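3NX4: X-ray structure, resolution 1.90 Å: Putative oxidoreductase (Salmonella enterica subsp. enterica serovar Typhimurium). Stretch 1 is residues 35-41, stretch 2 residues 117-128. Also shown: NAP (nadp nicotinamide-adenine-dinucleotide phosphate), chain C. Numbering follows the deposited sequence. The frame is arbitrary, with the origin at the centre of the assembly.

Stretch 1, residues 35-41: HWSSLNY
Stretch 2 (117-128) SSRNAMIIGTAG

A strand laid along a helix shows how one aromatic ring can anchor a packing whose polar bonds are few. In this putative oxidoreductase the strand entering at His35, begun earlier in the chain (phi/psi -142/147 at Trp36), runs nearly parallel to the helix 118-128 (mostly near -60/-40), which continues beyond Gly128, at 26° (signed -26°) with axes 7.0 Å apart; CA-CA spacings are Trp36-Arg119 6.2, Ser37-Met122 5.8 and Asn40-Ala127 6.5 Å. Ser117 (chi1 p) caps the helix, its OG accepting from Asn120 N at 2.9 Å. Ser118 (t) sets OG 3.5 Å from Trp36 CD1, at the ring edge, and a water bridges Ser118 OG (2.9 Å) to His35 ND1 (2.6 Å). Arg119 (t, t, t, chi4 -92°) lays aliphatic CG 3.6 Å from the Trp36 (m, chi2 95°) six-membered-ring centroid, its C-H groups meeting the pi face. Selenomethionine Met122 (m, m, chi3 103°) points CB toward the strand, its end leading away; CG lies 3.6 Å from Trp36 CB, backbone O 3.4 Å from Ser38 (p) CB. At Gly125, phi/psi 59/-163 breaks the helical pattern; a CB there would sit a tight 3.0 Å from Ser38 OG. Thr126 (m) places CB 3.5 Å from Asn40 OD1 and CG2 3.6 Å from NAP C5N; Tyr41 N donates to NAP O1N at 3.3 Å. At this kink the N atoms of Thr126 and Ala127 lack bonds to the preceding turn; Asn40 (m, chi2 -88°) OD1 offers Ala127 N an acceptor at 3.0 Å, weak because bent (126°).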

# COMPACT_ATOMS: atom_id res chain seq x y z
N HIS A 35 17.70 26.09 20.44
CA HIS A 35 16.82 27.19 20.82
C HIS A 35 15.37 26.76 20.93
O HIS A 35 14.61 27.33 21.70
CB HIS A 35 16.97 28.36 19.85
CG HIS A 35 18.35 28.94 19.84
ND1 HIS A 35 18.99 29.34 18.68
CD2 HIS A 35 19.23 29.17 20.85
CE1 HIS A 35 20.19 29.80 18.98
NE2 HIS A 35 20.36 29.71 20.29
N TRP A 36 15.01 25.74 20.15
CA TRP A 36 13.65 25.20 20.17
C TRP A 36 13.67 23.69 20.03
O TRP A 36 14.55 23.13 19.37
CB TRP A 36 12.83 25.78 19.02
CG TRP A 36 12.75 27.27 19.06
CD1 TRP A 36 13.55 28.15 18.38
CD2 TRP A 36 11.82 28.05 19.81
NE1 TRP A 36 13.17 29.44 18.67
CE2 TRP A 36 12.12 29.40 19.55
CE3 TRP A 36 10.77 27.74 20.68
CZ2 TRP A 36 11.40 30.45 20.13
CZ3 TRP A 36 10.06 28.78 21.26
CH2 TRP A 36 10.37 30.11 20.98
N SER A 37 12.71 23.03 20.66
CA SER A 37 12.44 21.63 20.39
C SER A 37 10.91 21.46 20.33
O SER A 37 10.18 22.44 20.25
CB SER A 37 13.06 20.72 21.46
OG SER A 37 12.91 19.35 21.12
N SER A 38 10.44 20.21 20.35
CA SER A 38 9.01 19.97 20.39
C SER A 38 8.71 18.64 21.06
O SER A 38 9.62 17.88 21.38
CB SER A 38 8.40 20.01 18.98
OG SER A 38 8.49 18.75 18.32
N LEU A 39 7.44 18.37 21.32
CA LEU A 39 7.04 17.07 21.84
C LEU A 39 6.16 16.38 20.82
O LEU A 39 5.08 16.88 20.48
CB LEU A 39 6.26 17.22 23.14
CG LEU A 39 7.02 17.81 24.32
CD1 LEU A 39 6.12 17.84 25.57
CD2 LEU A 39 8.28 17.01 24.57
N ASN A 40 6.62 15.23 20.34
CA ASN A 40 5.83 14.38 19.46
C ASN A 40 5.28 13.21 20.26
O ASN A 40 5.69 12.97 21.39
CB ASN A 40 6.71 13.84 18.33
CG ASN A 40 7.26 14.93 17.45
OD1 ASN A 40 6.62 15.34 16.48
ND2 ASN A 40 8.47 15.43 17.79
N TYR A 41 4.35 12.48 19.66
CA TYR A 41 3.82 11.29 20.29
C TYR A 41 4.96 10.37 20.73
O TYR A 41 4.95 9.83 21.84
CB TYR A 41 2.86 10.55 19.34
CG TYR A 41 2.08 9.44 20.00
CD1 TYR A 41 2.46 8.11 19.85
CD2 TYR A 41 0.97 9.72 20.79
CE1 TYR A 41 1.75 7.09 20.46
CE2 TYR A 41 0.25 8.70 21.40
CZ TYR A 41 0.65 7.39 21.24
OH TYR A 41 -0.06 6.38 21.85
N SER A 117 11.41 30.26 10.00
CA SER A 117 12.04 30.64 11.26
C SER A 117 12.39 29.39 12.06
O SER A 117 11.77 28.36 11.90
CB SER A 117 11.12 31.56 12.09
OG SER A 117 10.11 30.81 12.74
N SER A 118 13.39 29.51 12.91
CA SER A 118 13.79 28.41 13.78
C SER A 118 12.60 27.96 14.65
O SER A 118 12.36 26.76 14.84
CB SER A 118 14.98 28.86 14.65
OG SER A 118 15.46 27.81 15.47
N ARG A 119 11.83 28.92 15.16
CA ARG A 119 10.67 28.62 15.99
C ARG A 119 9.60 27.85 15.20
O ARG A 119 9.04 26.85 15.67
CB ARG A 119 10.07 29.90 16.61
CG ARG A 119 8.90 29.65 17.57
CD ARG A 119 8.36 30.96 18.16
NE ARG A 119 7.37 30.72 19.20
CZ ARG A 119 6.05 30.64 18.99
NH1 ARG A 119 5.55 30.80 17.77
NH2 ARG A 119 5.22 30.43 20.01
N ASN A 120 9.33 28.31 13.98
CA ASN A 120 8.33 27.64 13.15
C ASN A 120 8.75 26.25 12.69
O ASN A 120 7.90 25.38 12.48
CB ASN A 120 7.93 28.51 11.97
CG ASN A 120 7.01 29.65 12.39
OD1 ASN A 120 6.45 29.63 13.48
ND2 ASN A 120 6.86 30.66 11.53
N ALA A 121 10.06 26.05 12.54
CA ALA A 121 10.60 24.75 12.14
C ALA A 121 10.21 23.69 13.16
O ALA A 121 10.00 22.53 12.81
CB ALA A 121 12.14 24.83 12.00
N MSE A 122 10.13 24.09 14.42
CA MSE A 122 9.82 23.16 15.50
C MSE A 122 8.31 23.06 15.78
O MSE A 122 7.84 22.02 16.25
CB MSE A 122 10.59 23.53 16.77
CG MSE A 122 12.09 23.21 16.65
SE MSE A 122 12.34 21.30 16.40
CE MSE A 122 12.74 21.27 14.48
N ILE A 123 7.56 24.11 15.49
CA ILE A 123 6.11 23.97 15.47
C ILE A 123 5.75 22.86 14.47
O ILE A 123 4.87 22.04 14.72
CB ILE A 123 5.39 25.29 15.13
CG1 ILE A 123 5.62 26.31 16.26
CG2 ILE A 123 3.87 25.04 14.91
CD1 ILE A 123 5.01 27.66 16.01
N ILE A 124 6.47 22.83 13.35
CA ILE A 124 6.32 21.73 12.40
C ILE A 124 6.84 20.43 13.01
O ILE A 124 6.07 19.49 13.23
CB ILE A 124 7.05 22.03 11.08
CG1 ILE A 124 6.40 23.24 10.39
CG2 ILE A 124 7.03 20.80 10.14
CD1 ILE A 124 7.25 23.82 9.27
N GLY A 125 8.14 20.38 13.28
CA GLY A 125 8.74 19.22 13.93
C GLY A 125 8.56 17.92 13.15
O GLY A 125 8.22 17.94 11.97
N THR A 126 8.76 16.80 13.81
CA THR A 126 8.54 15.50 13.18
C THR A 126 7.09 15.32 12.72
O THR A 126 6.84 14.77 11.67
CB THR A 126 8.95 14.35 14.12
OG1 THR A 126 10.37 14.26 14.16
CG2 THR A 126 8.41 13.02 13.61
N ALA A 127 6.13 15.80 13.51
CA ALA A 127 4.72 15.63 13.19
C ALA A 127 4.39 16.25 11.84
O ALA A 127 3.79 15.62 10.97
CB ALA A 127 3.82 16.25 14.29
N GLY A 128 4.77 17.52 11.67
CA GLY A 128 4.47 18.24 10.45
C GLY A 128 5.28 17.76 9.25
O GLY A 128 4.78 17.70 8.13
PA NAP C . -0.92 13.07 18.57
O1A NAP C . -0.70 14.52 18.52
O2A NAP C . -1.06 12.45 19.90
O5B NAP C . -2.14 12.66 17.63
C5B NAP C . -2.71 11.39 17.77
C4B NAP C . -4.21 11.60 17.61
O4B NAP C . -4.84 10.35 17.52
C3B NAP C . -4.83 12.32 18.81
O3B NAP C . -4.87 13.72 18.59
C2B NAP C . -6.23 11.75 18.85
O2B NAP C . -7.03 12.53 18.00
C1B NAP C . -6.08 10.38 18.21
N9A NAP C . -6.05 9.30 19.21
C8A NAP C . -5.33 9.26 20.37
N7A NAP C . -5.57 8.07 20.98
C5A NAP C . -6.42 7.36 20.21
C6A NAP C . -7.00 6.10 20.35
N6A NAP C . -6.74 5.35 21.41
N1A NAP C . -7.84 5.64 19.37
C2A NAP C . -8.12 6.41 18.27
N3A NAP C . -7.56 7.66 18.13
C4A NAP C . -6.73 8.12 19.09
O3 NAP C . 0.32 12.31 17.85
PN NAP C . 1.23 12.79 16.62
O1N NAP C . 2.50 13.35 17.11
O2N NAP C . 0.36 13.60 15.75
O5D NAP C . 1.49 11.34 15.96
C5D NAP C . 0.40 10.62 15.45
C4D NAP C . 0.80 9.17 15.22
O4D NAP C . 1.77 9.15 14.20
C3D NAP C . 1.45 8.57 16.45
O3D NAP C . 1.09 7.21 16.54
C2D NAP C . 2.94 8.67 16.17
O2D NAP C . 3.65 7.64 16.79
C1D NAP C . 2.94 8.51 14.66
N1N NAP C . 4.10 9.11 14.00
C2N NAP C . 4.93 8.29 13.30
C3N NAP C . 6.04 8.79 12.62
C7N NAP C . 6.58 7.96 11.48
O7N NAP C . 7.95 7.98 11.18
N7N NAP C . 5.72 7.23 10.78
C4N NAP C . 6.30 10.16 12.67
C5N NAP C . 5.44 11.00 13.39
C6N NAP C . 4.33 10.46 14.04
P2B NAP C . -8.59 12.81 18.35
O1X NAP C . -9.04 13.94 17.46
O2X NAP C . -9.40 11.57 18.05
O3X NAP C . -8.68 13.19 19.80
O HOH W 1 17.76 29.42 16.36